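Local coordinates for protein NANS (YJHS), A 9-O-acetyl N-acetylneuraminic acid esterase (Escherichia coli O157:H7 EDL933, PDB 3PT5) that acts as a 9-O-acetyl N-acetylneuraminic acid esterase, probably removing the 9-O-acetyl group so that the bacterium can grow on this sialic acid, at residues A[129-132]-A[133-136]; A[297-300]-A[301-305]; A[312-315]-A[316-319]; A[323-326]-A[327-330]. All coordinates share one frame; numbering follows the deposited sequence.

How the interactions relate
All four contacts are local, yet their settings differ. Interaction 2 is a surface turn, about 22 Å from the centre of the chain, whereas interaction 3 is buried and interactions 1 and 4 are partly so. Interaction 1 lies in the loop leaving strand 122-130. Interactions 3 and 4 share helix 315-335: the first caps its start, the second follows its middle, and Arg318 O reaches Ser323 OG between them. Interaction 2 meets interaction 3 where Thr305 packs on His312. Side chains hold backbone carbonyls or amides in interactions 1, 2 and 3; interaction 4 instead combines regular helical bonds with a salt bridge on its more exposed flank.

Interaction 1: residues A[129-132]-A[133-136]; sequences CCRG and GSAF
Ser134 and Arg131 meet across a tight bend, where Ser134 OG donates a short hydrogen bond of 2.7 Å to Arg131 O. The hydroxyl comes in tilted 15° from the carbonyl plane, with a C=O...OG angle of 147°. A chi1 of 62° sets OG between the backbone N and carbonyl carbon of its own residue, which directs it back across the turn to Arg131 O. Ser134 N points to the same acceptor, but at 3.4 Å from Arg131 O this bond is weak. Together they close a type II beta turn running from Arg131 to Ser134, with Gly132 and Gly133 at its two central corners. Gly133 has a positive phi, a conformation that glycine adopts readily. Arg131 bends its side chain at chi2, and its NH1 makes a weak bond to Gly132 O at 2.7 Å, alongside the turn. The stronger polar partner of this guanidinium is His152 O, bound by NH2. Beyond the polar atoms, Arg131 CG lies 3.9 Å from Ser134 CB, and the two side chains both touch Leu163 of helix 162-176. The turn follows directly on strand 122-130 of the central sheet, and Arg131 still pairs through its backbone with Gly28. Ser134 OG also accepts from Trp157 NE1, so the buried hydroxyl is used as donor and acceptor at once. Because the backbone bond of the turn is weak, the serine hydroxyl supplies the shorter and presumably stronger clasp on Arg131 O.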
# COMPACT_ATOMS: atom_id res chain seq x y z
N CYS A 129 3.48 -4.92 1.91
CA CYS A 129 3.61 -6.12 1.07
C CYS A 129 3.10 -5.92 -0.35
O CYS A 129 2.36 -6.75 -0.85
CB CYS A 129 2.88 -7.31 1.72
SG CYS A 129 3.40 -7.66 3.41
N CYS A 130 3.49 -4.80 -0.99
CA CYS A 130 3.02 -4.50 -2.34
C CYS A 130 4.08 -4.77 -3.38
O CYS A 130 5.28 -4.74 -3.09
CB CYS A 130 2.62 -3.04 -2.43
SG CYS A 130 1.48 -2.47 -1.16
N ARG A 131 3.64 -5.00 -4.61
CA ARG A 131 4.56 -5.25 -5.70
C ARG A 131 3.93 -4.66 -6.97
O ARG A 131 2.88 -5.09 -7.40
CB ARG A 131 4.82 -6.77 -5.83
CG ARG A 131 5.57 -7.20 -7.11
CD ARG A 131 6.88 -6.49 -7.13
NE ARG A 131 7.89 -7.06 -8.01
CZ ARG A 131 8.20 -6.59 -9.21
NH1 ARG A 131 7.57 -5.53 -9.72
NH2 ARG A 131 9.18 -7.17 -9.90
N GLY A 132 4.57 -3.65 -7.55
CA GLY A 132 4.08 -3.10 -8.83
C GLY A 132 4.05 -4.19 -9.87
O GLY A 132 4.92 -5.07 -9.90
N GLY A 133 3.03 -4.15 -10.73
CA GLY A 133 2.90 -5.06 -11.86
C GLY A 133 2.69 -6.50 -11.46
O GLY A 133 3.12 -7.42 -12.16
N SER A 134 2.04 -6.70 -10.32
CA SER A 134 1.72 -8.03 -9.84
C SER A 134 0.26 -8.35 -10.17
O SER A 134 -0.58 -7.45 -10.40
CB SER A 134 2.02 -8.14 -8.33
OG SER A 134 1.23 -7.22 -7.61
N ALA A 135 -0.06 -9.65 -10.24
CA ALA A 135 -1.37 -10.07 -10.71
C ALA A 135 -1.68 -11.50 -10.30
O ALA A 135 -0.78 -12.21 -9.90
CB ALA A 135 -1.44 -9.97 -12.23
N PHE A 136 -2.94 -11.89 -10.44
CA PHE A 136 -3.31 -13.29 -10.25
C PHE A 136 -3.18 -14.11 -11.51
O PHE A 136 -2.99 -15.33 -11.44
CB PHE A 136 -4.74 -13.40 -9.74
CG PHE A 136 -4.89 -13.00 -8.29
CD1 PHE A 136 -4.64 -13.92 -7.25
CD2 PHE A 136 -5.25 -11.70 -7.96
CE1 PHE A 136 -4.78 -13.53 -5.92
CE2 PHE A 136 -5.37 -11.30 -6.61
CZ PHE A 136 -5.14 -12.22 -5.59

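Interaction 2: residues A[297-300]-A[301-305]; sequences AYRS and PENWT
Ser300 is gripped by Asn303 at both of its backbone polar groups. Its N donates to Asn303 OD1 at 2.9 Å, arriving above the plane of the amide group, while its O accepts from Asn303 N, also at 2.9 Å, in a fairly straight bond (164°). Trp304 N adds a weak bond to Ser300 O. The indole of Trp304 turns one face to the same peptide, with Ser300 C and Pro301 CA each about 3.5 Å above the ring plane near its rim. Asn303 can reach back because a chi1 of 58° places CG over the backbone. Its ND2 donates to a water that also joins Ser300 OG and donates to Tyr298 O. Arg299 crosses the asparagine at a slant: its CB is 3.2 Å from Asn303 OD1, and its guanidinium stands at 72° to the Asn303 amide. Further out, Arg299 NH2 donates to Asn303 O at 2.8 Å, with this oxygen in the guanidinium plane. Arg299 also binds Glu37 O through NE and Tyr89 O through NH2, which ties this surface loop to the rest of the chain. With Pro301 and Glu302 in near-helical conformation between the bonded ends, Ser300 to Asn303 form a type I beta turn, closed a second time by the asparagine side chain.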
# COMPACT_ATOMS: atom_id res chain seq x y z
N ALA A 297 4.80 16.77 -13.49
CA ALA A 297 5.07 17.40 -14.78
C ALA A 297 6.56 17.51 -15.04
O ALA A 297 6.96 17.55 -16.20
CB ALA A 297 4.42 18.78 -14.84
N TYR A 298 7.36 17.51 -13.97
CA TYR A 298 8.82 17.67 -14.08
C TYR A 298 9.56 16.39 -14.42
O TYR A 298 10.75 16.41 -14.75
CB TYR A 298 9.40 18.31 -12.81
CG TYR A 298 9.08 19.78 -12.73
CD1 TYR A 298 9.89 20.71 -13.40
CD2 TYR A 298 7.98 20.24 -12.02
CE1 TYR A 298 9.62 22.04 -13.36
CE2 TYR A 298 7.68 21.64 -11.98
CZ TYR A 298 8.53 22.51 -12.68
OH TYR A 298 8.32 23.87 -12.68
N ARG A 299 8.87 15.25 -14.33
CA ARG A 299 9.48 13.96 -14.66
C ARG A 299 9.53 13.70 -16.17
O ARG A 299 8.78 14.28 -16.95
CB ARG A 299 8.76 12.81 -13.95
CG ARG A 299 8.90 12.90 -12.44
CD ARG A 299 8.95 11.54 -11.80
NE ARG A 299 8.93 11.60 -10.34
CZ ARG A 299 9.54 10.70 -9.55
NH1 ARG A 299 9.47 10.78 -8.23
NH2 ARG A 299 10.25 9.72 -10.10
N SER A 300 10.42 12.78 -16.54
CA SER A 300 10.76 12.50 -17.93
C SER A 300 10.99 10.99 -18.02
O SER A 300 11.09 10.34 -16.99
CB SER A 300 12.04 13.26 -18.30
OG SER A 300 11.85 14.66 -18.22
N PRO A 301 11.06 10.42 -19.24
CA PRO A 301 11.26 8.96 -19.31
C PRO A 301 12.47 8.45 -18.51
O PRO A 301 12.44 7.35 -17.98
CB PRO A 301 11.40 8.68 -20.80
CG PRO A 301 10.55 9.79 -21.44
CD PRO A 301 10.74 11.00 -20.56
N GLU A 302 13.52 9.26 -18.41
CA GLU A 302 14.73 8.92 -17.65
C GLU A 302 14.53 8.83 -16.13
O GLU A 302 15.41 8.35 -15.42
CB GLU A 302 15.83 9.93 -17.97
CG GLU A 302 15.44 11.34 -17.51
CD GLU A 302 16.24 12.41 -18.17
OE1 GLU A 302 17.49 12.37 -18.06
OE2 GLU A 302 15.61 13.30 -18.79
N ASN A 303 13.39 9.32 -15.63
CA ASN A 303 13.15 9.32 -14.19
C ASN A 303 11.71 9.00 -13.74
O ASN A 303 11.46 8.94 -12.53
CB ASN A 303 13.66 10.63 -13.56
CG ASN A 303 13.01 11.81 -14.15
OD1 ASN A 303 11.78 11.91 -14.16
ND2 ASN A 303 13.81 12.73 -14.67
N TRP A 304 10.80 8.75 -14.66
CA TRP A 304 9.42 8.45 -14.23
C TRP A 304 9.22 6.95 -14.04
O TRP A 304 10.13 6.18 -14.34
CB TRP A 304 8.38 9.08 -15.16
CG TRP A 304 8.30 8.57 -16.58
CD1 TRP A 304 8.55 7.30 -17.03
CD2 TRP A 304 7.83 9.31 -17.70
NE1 TRP A 304 8.28 7.23 -18.39
CE2 TRP A 304 7.84 8.45 -18.82
CE3 TRP A 304 7.40 10.63 -17.88
CZ2 TRP A 304 7.43 8.86 -20.08
CZ3 TRP A 304 7.02 11.04 -19.14
CH2 TRP A 304 7.06 10.17 -20.22
N THR A 305 8.05 6.55 -13.55
CA THR A 305 7.80 5.15 -13.31
C THR A 305 7.43 4.55 -14.66
O THR A 305 8.30 3.98 -15.34
CB THR A 305 6.72 4.94 -12.21
OG1 THR A 305 5.53 5.65 -12.55
CG2 THR A 305 7.26 5.43 -10.86
O HOH W 1 12.88 15.29 -15.91

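Interaction 3: residues A[312-315]-A[316-319]; sequences HFSS and AARR
Arg318 folds back from the first turn of helix 315-335 onto Phe313, and two of its nitrogens hold one carbonyl. NE and NH2 each donate to Phe313 O at 2.9 Å, a side-on grip in which both come from the same face of the carbonyl plane. An extended chain from CG to NE gives the guanidinium this reach. A further side-chain-to-backbone bond is the cap: Ser314, at the N-cap, accepts from Ala317 N through OG at 2.9 Å and 160°, its hydroxyl turned to the helix by a chi1 of 65°. Regular helical bonds follow, Arg318 N to Ser314 O at 3.1 Å and Arg319 N to Ser315 O at 3.0 Å. Carbon contacts add to this. Phe313 CB lies 3.5 Å above one face of the Arg318 guanidinium, toward its rim, His312 CB sits at its edge, 3.8 Å from NH2, and Ser315 CB lies over a face of the Arg319 guanidinium. Beyond the contact, Arg318 NH1 binds Gln106 OE1 and Asn31 O, while Arg319 NH2 forms a salt bridge with Asp46. Chemically, the cap gives an acceptor to a first-turn amide, whose i-4 residue, Phe313, lies ahead of the helix and has its carbonyl held by Arg318. Buried and held through all three guanidinium nitrogens, Arg318 ties the segment ahead of the helix to the helix itself and to the loop containing Asn31.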
# COMPACT_ATOMS: atom_id res chain seq x y z
N HIS A 312 -1.49 5.67 -12.44
CA HIS A 312 -1.25 5.74 -11.00
C HIS A 312 -1.72 7.03 -10.37
O HIS A 312 -1.66 8.12 -10.98
CB HIS A 312 0.23 5.60 -10.68
CG HIS A 312 0.89 4.53 -11.44
ND1 HIS A 312 1.73 4.59 -12.50
CD2 HIS A 312 0.76 3.20 -11.11
CE1 HIS A 312 2.07 3.30 -12.80
NE2 HIS A 312 1.47 2.48 -11.96
N PHE A 313 -2.17 6.91 -9.11
CA PHE A 313 -2.58 8.09 -8.33
C PHE A 313 -1.39 8.96 -7.99
O PHE A 313 -0.27 8.46 -7.84
CB PHE A 313 -3.25 7.67 -7.05
CG PHE A 313 -4.57 7.00 -7.25
CD1 PHE A 313 -5.70 7.75 -7.66
CD2 PHE A 313 -4.69 5.65 -6.96
CE1 PHE A 313 -6.93 7.11 -7.82
CE2 PHE A 313 -5.93 5.00 -7.09
CZ PHE A 313 -7.03 5.74 -7.53
N SER A 314 -1.64 10.27 -7.91
CA SER A 314 -0.59 11.26 -7.64
C SER A 314 -0.16 11.24 -6.18
O SER A 314 -0.87 10.72 -5.30
CB SER A 314 -1.08 12.68 -7.99
OG SER A 314 -2.18 13.07 -7.11
N SER A 315 0.99 11.85 -5.91
CA SER A 315 1.43 12.03 -4.53
C SER A 315 0.40 12.82 -3.71
O SER A 315 0.10 12.46 -2.58
CB SER A 315 2.78 12.75 -4.51
OG SER A 315 3.72 12.01 -5.26
N ALA A 316 -0.13 13.88 -4.32
CA ALA A 316 -1.15 14.73 -3.72
C ALA A 316 -2.41 13.93 -3.37
O ALA A 316 -2.94 14.09 -2.30
CB ALA A 316 -1.50 15.86 -4.67
N ALA A 317 -2.89 13.09 -4.31
CA ALA A 317 -4.08 12.27 -4.01
C ALA A 317 -3.84 11.31 -2.87
O ALA A 317 -4.74 11.02 -2.07
CB ALA A 317 -4.52 11.49 -5.24
N ARG A 318 -2.63 10.79 -2.80
CA ARG A 318 -2.32 9.81 -1.77
C ARG A 318 -2.30 10.46 -0.39
O ARG A 318 -2.88 9.93 0.55
CB ARG A 318 -1.00 9.14 -2.10
CG ARG A 318 -1.17 8.26 -3.34
CD ARG A 318 0.17 7.73 -3.80
NE ARG A 318 0.14 7.25 -5.19
CZ ARG A 318 -0.21 6.04 -5.58
NH1 ARG A 318 -0.61 5.15 -4.67
NH2 ARG A 318 -0.17 5.72 -6.89
N ARG A 319 -1.71 11.65 -0.30
CA ARG A 319 -1.75 12.48 0.93
C ARG A 319 -3.12 12.96 1.33
O ARG A 319 -3.36 13.28 2.50
CB ARG A 319 -0.90 13.75 0.76
CG ARG A 319 0.56 13.50 0.71
CD ARG A 319 1.27 14.79 0.35
NE ARG A 319 2.64 14.49 -0.04
CZ ARG A 319 3.21 14.93 -1.14
NH1 ARG A 319 2.54 15.73 -1.98
NH2 ARG A 319 4.46 14.58 -1.39

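Interaction 4: residues A[323-326]-A[327-330]; sequences SDRF and VEAI
Ser323 O accepts from Val327 N at 3.1 Å, the first of four consecutive i to i+4 bonds in this part of alpha-helix 315-335, which packs beside the central sheet. Val327 CG2 lies 3.2 Å from Ser323 O, and both residues touch Ile110 of helix 107-114. Asp324 O receives Glu328 N at 2.9 Å. The Asp324 carboxylate is engaged by Lys113 in a salt bridge, which would probably ease its nearness to the like-charged Glu328. Bends at chi2 and chi3 bring the end of Arg325 round to Glu328, one turn on. Its NH1 makes a salt bridge to Glu328 OE1 at 3.0 Å, with the oxygen in the guanidinium plane and the two charged planes 54° apart. Its NH2 pairs more strongly with Asp269, so the guanidinium links two acids. Phe326 turns to the buried side, against strands 182-189, 233-236 and 265-268, and Ile330 one turn on meets the first two of these. Phe326 O accepts from Ile330 N, and a chi1 of -68° brings Ile330 CG1 within 3.2 Å of that Phe326 O.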
# COMPACT_ATOMS: atom_id res chain seq x y z
N SER A 323 -5.90 8.56 1.36
CA SER A 323 -5.71 8.22 2.76
C SER A 323 -6.90 8.64 3.60
O SER A 323 -7.23 7.93 4.54
CB SER A 323 -4.39 8.78 3.29
OG SER A 323 -4.28 10.14 2.93
N ASP A 324 -7.59 9.73 3.23
CA ASP A 324 -8.84 10.11 3.92
C ASP A 324 -9.83 8.97 3.87
O ASP A 324 -10.43 8.63 4.89
CB ASP A 324 -9.49 11.33 3.27
CG ASP A 324 -8.80 12.63 3.61
OD1 ASP A 324 -7.99 12.67 4.55
OD2 ASP A 324 -9.10 13.64 2.90
N ARG A 325 -10.01 8.38 2.69
CA ARG A 325 -11.13 7.44 2.50
C ARG A 325 -10.82 6.11 3.20
O ARG A 325 -11.71 5.48 3.79
CB ARG A 325 -11.43 7.26 1.01
CG ARG A 325 -12.10 8.46 0.38
CD ARG A 325 -13.55 8.63 0.92
NE ARG A 325 -14.51 7.83 0.14
CZ ARG A 325 -15.77 7.53 0.51
NH1 ARG A 325 -16.25 7.87 1.70
NH2 ARG A 325 -16.54 6.83 -0.32
N PHE A 326 -9.56 5.68 3.16
CA PHE A 326 -9.20 4.48 3.94
C PHE A 326 -9.41 4.69 5.42
O PHE A 326 -9.96 3.81 6.07
CB PHE A 326 -7.75 4.05 3.70
CG PHE A 326 -7.60 3.18 2.49
CD1 PHE A 326 -7.13 3.71 1.29
CD2 PHE A 326 -7.94 1.83 2.55
CE1 PHE A 326 -7.03 2.91 0.14
CE2 PHE A 326 -7.83 1.02 1.41
CZ PHE A 326 -7.39 1.58 0.21
N VAL A 327 -8.94 5.83 5.95
CA VAL A 327 -9.07 6.09 7.37
C VAL A 327 -10.56 6.16 7.77
O VAL A 327 -10.94 5.61 8.80
CB VAL A 327 -8.26 7.33 7.81
CG1 VAL A 327 -8.58 7.74 9.25
CG2 VAL A 327 -6.74 7.03 7.62
N GLU A 328 -11.39 6.82 6.96
CA GLU A 328 -12.84 6.84 7.24
C GLU A 328 -13.38 5.39 7.33
O GLU A 328 -14.17 5.05 8.23
CB GLU A 328 -13.58 7.56 6.12
CG GLU A 328 -13.37 9.06 5.98
CD GLU A 328 -13.85 9.55 4.60
OE1 GLU A 328 -14.84 8.97 4.08
OE2 GLU A 328 -13.23 10.50 4.02
N ALA A 329 -12.98 4.54 6.38
CA ALA A 329 -13.46 3.15 6.36
C ALA A 329 -12.98 2.31 7.53
O ALA A 329 -13.73 1.47 8.07
CB ALA A 329 -13.15 2.49 5.01
N ILE A 330 -11.72 2.50 7.91
CA ILE A 330 -11.15 1.74 9.00
C ILE A 330 -11.79 2.14 10.35
O ILE A 330 -12.19 1.28 11.12
CB ILE A 330 -9.62 1.97 9.04
CG1 ILE A 330 -8.95 1.34 7.81
CG2 ILE A 330 -9.04 1.44 10.36
CD1 ILE A 330 -7.50 1.89 7.61